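Local coordinates for alpha-L-rhamnosidase (PDB 3W5M), which hydrolyses terminal non-reducing alpha-L-rhamnose residues in alpha-L-rhamnosides, releasing L-rhamnose from citrus flavonoids and from the arabinogalactan-protein gum arabic, at residues S300-L305 against V429-L434; A374-G379 against E395-L400. All blocks are in the same frame, centred on the assembly; numbering follows the deposited sequence.

The two contacts illustrate how nested loops tie beta-sheets together. Segment 300-305 comes first and leads into strand 303-311. The chain then passes through strand 368-377, whose last residues, with those that follow (374-379), meet 395-400 across the short connection closed by contact 2, and continues into strand 398-407. Only later does 429-434 return to the start of the series, closing the wide loop of contact 1 with contact 2 nested inside it. Strands 303-311 and 368-377 are neighbours in one antiparallel sheet. Contact 2 joins that sheet to the one containing 398-407, and contact 1 joins its approach to an outermost strand of a third sheet. P378 CD packs beside both A301 O and A431 O, so the contacts touch directly.

Contact 1: S300-L305 against V429-L434; sequences SAANQL and VSADLL
The carbonyl oxygen of S300 accepts one hydrogen bond from the facing chain, from A431 N at 2.8 Å, supplemented by a weaker CA-H contact from S430, whose CA lies 3.5 Å from S300 O. The bond from A431 is bent (139° at the hydrogen), and its donor lies tilted from the carbonyl plane. The facing residues sit at a classic beta bulge, V429 and S430 opposite T438, in strand 428-432, an outermost strand of a large mixed sheet; a loop leading into strand 303-311 of another sheet lies against it.

On the amide side of the same S300, a water bridges the two chains: S300 N donates to it at 2.7 Å, and it donates to V429 O at 3.0 Å. V429 O also receives a CA-H contact from A301 CA at 3.4 Å, while the methyl of A301 rests close to the same oxygen. On the sheet side, a backbone bond between S430 and T438 holds the bulged strand to its neighbour.

Side chains add modestly to this largely backbone contact. The S430 hydroxyl is anti to its own backbone N (chi1 -173°), which brings OG to 3.9 Å from S300 CB. Further along the loop, A302 CB meets A431 CB at 4.3 Å, methyl against methyl, and a backbone bond between A302 and I428 extends the attachment.

Beyond the junction the strand ends in an Asx turn. D432 OD1 accepts from N384 N, while OD2 takes S435 N as well as the turn's own donor, so three backbone N-H groups, of N384, L434 and S435, bind the one carboxylate. L434 N reaches D432 OD2 at 3.0 Å from above the carboxylate plane, 40° out of it.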
ATOM      1  N   SER A 300      10.217 -15.047  12.707  1.00 26.52           N
ATOM      2  CA  SER A 300      10.159 -14.021  11.697  1.00 24.76           C
ATOM      3  C   SER A 300      11.421 -13.169  11.692  1.00 22.31           C
ATOM      4  O   SER A 300      11.331 -11.976  11.500  1.00 20.78           O
ATOM      5  CB  SER A 300       8.937 -13.135  11.958  1.00 28.19           C
ATOM      6  OG  SER A 300       7.734 -13.877  11.803  1.00 35.13           O
ATOM      7  N   ALA A 301      12.597 -13.770  11.878  1.00 22.16           N
ATOM      8  CA  ALA A 301      13.806 -12.954  11.972  1.00 21.91           C
ATOM      9  C   ALA A 301      14.139 -12.368  10.597  1.00 22.17           C
ATOM     10  O   ALA A 301      13.711 -12.927   9.575  1.00 22.20           O
ATOM     11  CB  ALA A 301      14.970 -13.787  12.492  1.00 23.33           C
ATOM     12  N   ALA A 302      14.832 -11.223  10.582  1.00 19.27           N
ATOM     13  CA  ALA A 302      15.460 -10.658   9.372  1.00 19.54           C
ATOM     14  C   ALA A 302      16.910 -10.969   9.503  1.00 19.14           C
ATOM     15  O   ALA A 302      17.647 -10.234  10.178  1.00 20.14           O
ATOM     16  CB  ALA A 302      15.280  -9.163   9.276  1.00 20.48           C
ATOM     17  N   ASN A 303      17.323 -12.087   8.925  1.00 18.13           N
ATOM     18  CA  ASN A 303      18.733 -12.526   9.066  1.00 17.51           C
ATOM     19  C   ASN A 303      19.720 -11.761   8.224  1.00 16.85           C
ATOM     20  O   ASN A 303      19.354 -11.118   7.256  1.00 17.97           O
ATOM     21  CB  ASN A 303      18.849 -14.025   8.758  1.00 18.34           C
ATOM     22  CG  ASN A 303      18.175 -14.897   9.808  1.00 18.96           C
ATOM     23  OD1 ASN A 303      18.586 -14.942  10.952  1.00 20.34           O
ATOM     24  ND2 ASN A 303      17.121 -15.587   9.417  1.00 18.82           N
ATOM     25  N   GLN A 304      21.000 -11.825   8.597  1.00 17.82           N
ATOM     26  CA  GLN A 304      22.070 -11.242   7.822  1.00 17.63           C
ATOM     27  C   GLN A 304      22.746 -12.256   6.892  1.00 18.63           C
ATOM     28  O   GLN A 304      23.066 -13.357   7.315  1.00 20.52           O
ATOM     29  CB  GLN A 304      23.115 -10.673   8.781  1.00 18.27           C
ATOM     30  CG  GLN A 304      22.548  -9.544   9.652  1.00 19.33           C
ATOM     31  CD  GLN A 304      23.575  -8.997  10.636  1.00 22.59           C
ATOM     32  OE1 GLN A 304      24.568  -9.673  10.989  1.00 24.86           O
ATOM     33  NE2 GLN A 304      23.318  -7.793  11.132  1.00 22.25           N
ATOM     34  N   LEU A 305      22.934 -11.876   5.633  1.00 18.91           N
ATOM     35  CA  LEU A 305      23.615 -12.725   4.638  1.00 20.11           C
ATOM     36  C   LEU A 305      24.757 -11.927   4.033  1.00 20.54           C
ATOM     37  O   LEU A 305      24.628 -10.725   3.820  1.00 21.39           O
ATOM     38  CB  LEU A 305      22.625 -13.195   3.570  1.00 21.01           C
ATOM     39  CG  LEU A 305      21.639 -14.315   3.923  1.00 21.05           C
ATOM     40  CD1 LEU A 305      20.609 -13.946   4.969  1.00 23.48           C
ATOM     41  CD2 LEU A 305      20.883 -14.653   2.629  1.00 23.54           C
ATOM     42  N   VAL A 429      15.582  -9.528  15.570  1.00 18.79           N
ATOM     43  CA  VAL A 429      15.064 -10.758  16.156  1.00 20.14           C
ATOM     44  C   VAL A 429      13.735 -11.146  15.524  1.00 21.42           C
ATOM     45  O   VAL A 429      13.462 -12.328  15.256  1.00 22.82           O
ATOM     46  CB  VAL A 429      14.892 -10.551  17.685  1.00 23.38           C
ATOM     47  CG1 VAL A 429      14.298 -11.775  18.344  1.00 24.52           C
ATOM     48  CG2 VAL A 429      16.255 -10.210  18.305  1.00 23.98           C
ATOM     49  N   SER A 430      12.912 -10.150  15.249  1.00 20.45           N
ATOM     50  CA  SER A 430      11.617 -10.416  14.657  1.00 21.26           C
ATOM     51  C   SER A 430      11.243  -9.242  13.758  1.00 20.86           C
ATOM     52  O   SER A 430      11.515  -8.088  14.084  1.00 18.77           O
ATOM     53  CB  SER A 430      10.595 -10.584  15.772  1.00 23.63           C
ATOM     54  OG  SER A 430       9.375 -11.007  15.225  1.00 26.08           O
ATOM     55  N   ALA A 431      10.640  -9.514  12.604  1.00 21.11           N
ATOM     56  CA  ALA A 431      10.260  -8.416  11.718  1.00 19.41           C
ATOM     57  C   ALA A 431       8.996  -8.825  10.981  1.00 21.56           C
ATOM     58  O   ALA A 431       9.028  -9.748  10.153  1.00 21.51           O
ATOM     59  CB  ALA A 431      11.363  -8.124  10.732  1.00 22.19           C
ATOM     60  N   ASP A 432       7.904  -8.144  11.278  1.00 19.01           N
ATOM     61  CA  ASP A 432       6.625  -8.506  10.660  1.00 20.09           C
ATOM     62  C   ASP A 432       5.909  -7.241  10.274  1.00 19.55           C
ATOM     63  O   ASP A 432       5.924  -6.269  11.026  1.00 19.50           O
ATOM     64  CB  ASP A 432       5.773  -9.306  11.661  1.00 21.35           C
ATOM     65  CG  ASP A 432       4.491  -9.859  11.029  1.00 24.44           C
ATOM     66  OD1 ASP A 432       4.558 -10.975  10.446  1.00 25.82           O
ATOM     67  OD2 ASP A 432       3.430  -9.194  11.110  1.00 24.45           O
ATOM     68  N   LEU A 433       5.224  -7.246   9.128  1.00 19.00           N
ATOM     69  CA  LEU A 433       4.612  -5.991   8.681  1.00 18.34           C
ATOM     70  C   LEU A 433       3.547  -5.519   9.653  1.00 20.05           C
ATOM     71  O   LEU A 433       3.405  -4.312   9.897  1.00 19.35           O
ATOM     72  CB  LEU A 433       4.021  -6.145   7.275  1.00 18.45           C
ATOM     73  CG  LEU A 433       5.075  -6.369   6.192  1.00 18.05           C
ATOM     74  CD1 LEU A 433       4.384  -6.802   4.897  1.00 19.47           C
ATOM     75  CD2 LEU A 433       5.940  -5.125   5.964  1.00 17.85           C
ATOM     76  N   LEU A 434       2.781  -6.466  10.174  1.00 19.40           N
ATOM     77  CA  LEU A 434       1.702  -6.143  11.106  1.00 20.46           C
ATOM     78  C   LEU A 434       2.115  -6.078  12.589  1.00 20.22           C
ATOM     79  O   LEU A 434       1.674  -5.186  13.325  1.00 21.20           O
ATOM     80  CB  LEU A 434       0.549  -7.131  10.933  1.00 21.23           C
ATOM     81  CG  LEU A 434      -0.001  -7.297   9.511  1.00 22.11           C
ATOM     82  CD1 LEU A 434      -1.135  -8.311   9.567  1.00 21.74           C
ATOM     83  CD2 LEU A 434      -0.483  -5.987   8.902  1.00 23.90           C
TER
HETATM   84  O   HOH W   1      11.077 -14.188  15.106  1.00 38.17           O

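Contact 2: A374-G379 against E395-L400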
ATOM      1  N   ALA A 374      23.272  -8.463   2.857  1.00 17.58           N
ATOM      2  CA  ALA A 374      21.837  -8.092   2.868  1.00 18.01           C
ATOM      3  C   ALA A 374      21.140  -8.566   4.128  1.00 17.66           C
ATOM      4  O   ALA A 374      21.488  -9.604   4.666  1.00 18.88           O
ATOM      5  CB  ALA A 374      21.116  -8.620   1.611  1.00 17.55           C
ATOM      6  N   TYR A 375      20.139  -7.799   4.584  1.00 16.98           N
ATOM      7  CA  TYR A 375      19.139  -8.296   5.505  1.00 16.16           C
ATOM      8  C   TYR A 375      18.053  -8.907   4.643  1.00 16.16           C
ATOM      9  O   TYR A 375      17.751  -8.360   3.586  1.00 16.67           O
ATOM     10  CB  TYR A 375      18.486  -7.167   6.280  1.00 17.29           C
ATOM     11  CG  TYR A 375      19.357  -6.653   7.405  1.00 18.23           C
ATOM     12  CD1 TYR A 375      19.551  -7.426   8.552  1.00 20.25           C
ATOM     13  CD2 TYR A 375      19.943  -5.400   7.335  1.00 20.93           C
ATOM     14  CE1 TYR A 375      20.356  -6.973   9.592  1.00 24.46           C
ATOM     15  CE2 TYR A 375      20.754  -4.928   8.380  1.00 23.58           C
ATOM     16  CZ  TYR A 375      20.945  -5.730   9.501  1.00 24.52           C
ATOM     17  OH  TYR A 375      21.755  -5.331  10.571  1.00 28.46           O
ATOM     18  N   VAL A 376      17.522 -10.028   5.101  1.00 16.34           N
ATOM     19  CA  VAL A 376      16.423 -10.731   4.401  1.00 17.15           C
ATOM     20  C   VAL A 376      15.296 -11.052   5.388  1.00 16.81           C
ATOM     21  O   VAL A 376      15.515 -11.802   6.337  1.00 17.07           O
ATOM     22  CB  VAL A 376      16.920 -12.046   3.765  1.00 18.45           C
ATOM     23  CG1 VAL A 376      15.751 -12.682   2.979  1.00 18.26           C
ATOM     24  CG2 VAL A 376      18.111 -11.770   2.885  1.00 18.53           C
ATOM     25  N   ALA A 377      14.086 -10.510   5.159  1.00 17.88           N
ATOM     26  CA  ALA A 377      12.973 -10.610   6.128  1.00 17.81           C
ATOM     27  C   ALA A 377      11.738 -11.257   5.508  1.00 17.94           C
ATOM     28  O   ALA A 377      11.650 -11.317   4.302  1.00 18.83           O
ATOM     29  CB  ALA A 377      12.565  -9.199   6.609  1.00 18.12           C
ATOM     30  N   PRO A 378      10.764 -11.683   6.334  1.00 18.82           N
ATOM     31  CA  PRO A 378       9.532 -12.352   5.807  1.00 18.29           C
ATOM     32  C   PRO A 378       8.603 -11.530   4.914  1.00 18.63           C
ATOM     33  O   PRO A 378       8.106 -12.079   3.922  1.00 18.25           O
ATOM     34  CB  PRO A 378       8.793 -12.787   7.088  1.00 18.43           C
ATOM     35  CG  PRO A 378       9.867 -12.809   8.154  1.00 19.40           C
ATOM     36  CD  PRO A 378      10.773 -11.672   7.811  1.00 18.11           C
ATOM     37  N   GLY A 379       8.322 -10.254   5.258  1.00 18.35           N
ATOM     38  CA  GLY A 379       7.450  -9.388   4.437  1.00 17.96           C
ATOM     39  C   GLY A 379       6.077  -9.990   4.174  1.00 17.43           C
ATOM     40  O   GLY A 379       5.506 -10.665   5.031  1.00 17.79           O
ATOM     41  N   GLU A 395       7.484 -20.348   3.473  1.00 24.86           N
ATOM     42  CA  GLU A 395       7.797 -20.414   4.915  1.00 28.73           C
ATOM     43  C   GLU A 395       9.022 -19.614   5.304  1.00 28.17           C
ATOM     44  O   GLU A 395       9.137 -19.201   6.458  1.00 27.08           O
ATOM     45  CB  GLU A 395       8.093 -21.860   5.340  1.00 32.26           C
ATOM     46  CG  GLU A 395       7.036 -22.884   4.962  1.00 38.33           C
ATOM     47  CD  GLU A 395       5.950 -23.021   6.013  1.00 43.20           C
ATOM     48  OE1 GLU A 395       6.272 -22.986   7.221  1.00 47.44           O
ATOM     49  OE2 GLU A 395       4.769 -23.185   5.629  1.00 46.69           O
ATOM     50  N   ARG A 396       9.956 -19.467   4.370  1.00 27.59           N
ATOM     51  CA  ARG A 396      11.254 -18.853   4.657  1.00 30.64           C
ATOM     52  C   ARG A 396      11.552 -17.849   3.576  1.00 28.15           C
ATOM     53  O   ARG A 396      11.337 -18.136   2.378  1.00 29.51           O
ATOM     54  CB  ARG A 396      12.381 -19.893   4.631  1.00 32.14           C
ATOM     55  CG  ARG A 396      12.365 -20.869   5.788  1.00 41.08           C
ATOM     56  CD  ARG A 396      13.198 -22.101   5.487  1.00 44.83           C
ATOM     57  NE  ARG A 396      12.429 -23.312   5.771  1.00 49.57           N
ATOM     58  CZ  ARG A 396      11.637 -23.918   4.888  1.00 50.78           C
ATOM     59  NH1 ARG A 396      11.520 -23.437   3.659  1.00 53.38           N
ATOM     60  NH2 ARG A 396      10.969 -25.014   5.227  1.00 53.44           N
ATOM     61  N   PRO A 397      12.095 -16.686   3.965  1.00 23.02           N
ATOM     62  CA  PRO A 397      12.464 -15.768   2.893  1.00 21.63           C
ATOM     63  C   PRO A 397      13.754 -16.111   2.143  1.00 20.11           C
ATOM     64  O   PRO A 397      14.670 -16.778   2.670  1.00 20.75           O
ATOM     65  CB  PRO A 397      12.561 -14.403   3.611  1.00 22.30           C
ATOM     66  CG  PRO A 397      12.842 -14.744   5.016  1.00 22.03           C
ATOM     67  CD  PRO A 397      12.169 -16.061   5.292  1.00 23.00           C
ATOM     68  N   ALA A 398      13.816 -15.638   0.908  1.00 17.97           N
ATOM     69  CA  ALA A 398      14.935 -15.893   0.038  1.00 18.85           C
ATOM     70  C   ALA A 398      15.380 -14.640  -0.705  1.00 17.64           C
ATOM     71  O   ALA A 398      14.576 -13.763  -0.984  1.00 17.53           O
ATOM     72  CB  ALA A 398      14.587 -17.028  -0.952  1.00 17.99           C
ATOM     73  N   LEU A 399      16.672 -14.585  -1.010  1.00 17.06           N
ATOM     74  CA  LEU A 399      17.335 -13.466  -1.703  1.00 16.80           C
ATOM     75  C   LEU A 399      17.853 -13.894  -3.078  1.00 16.77           C
ATOM     76  O   LEU A 399      18.419 -14.980  -3.227  1.00 17.96           O
ATOM     77  CB  LEU A 399      18.535 -12.979  -0.858  1.00 17.86           C
ATOM     78  CG  LEU A 399      19.391 -11.871  -1.472  1.00 19.48           C
ATOM     79  CD1 LEU A 399      18.689 -10.520  -1.530  1.00 20.38           C
ATOM     80  CD2 LEU A 399      20.737 -11.758  -0.742  1.00 22.04           C
ATOM     81  N   LEU A 400      17.735 -13.003  -4.060  1.00 16.66           N
ATOM     82  CA  LEU A 400      18.392 -13.170  -5.350  1.00 17.84           C
ATOM     83  C   LEU A 400      19.181 -11.894  -5.635  1.00 18.93           C
ATOM     84  O   LEU A 400      18.634 -10.784  -5.613  1.00 18.80           O
ATOM     85  CB  LEU A 400      17.352 -13.436  -6.457  1.00 17.57           C
ATOM     86  CG  LEU A 400      17.896 -13.817  -7.837  1.00 18.20           C
ATOM     87  CD1 LEU A 400      18.433 -15.246  -7.780  1.00 19.91           C
ATOM     88  CD2 LEU A 400      16.806 -13.706  -8.883  1.00 19.98           C
TER
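V376 sets its two methyls against different residues of the facing segment, one on P397 and the other on L399. With CG1 anti to the backbone N (chi1 -177°), this branch meets P397 CB at 3.7 Å. CG2 turns the other way and touches L399 CB at 4.0 Å. The side chains cross obliquely in both pairs, and the chi1 setting sends one branch to each neighbour.

The proline ring also presses on backbone: P397 CB lies 3.3 Å from A377 O, and P397 CG sits 3.7 Å from A377 C. At the opposite end of the contact, the A374 methyl meets one branch tip of L399, with CB 3.9 Å from CD2. A374, V376, P397 and L399 all direct their CB atoms toward the facing segment; the side-chain contacts are all apolar and the touching residues buried. Y329, on the neighbouring strand 328-333, also touches L399.

Strands 374-377 and 398-400 belong to different sheets, approach to 7.4 Å between axes and run at 137° to each other. Face-to-face packing of this kind builds the core of a beta-sandwich, consistent with the jelly-roll, galactose-binding-like fold of the alpha-L-rhamnosidase N-terminal domain.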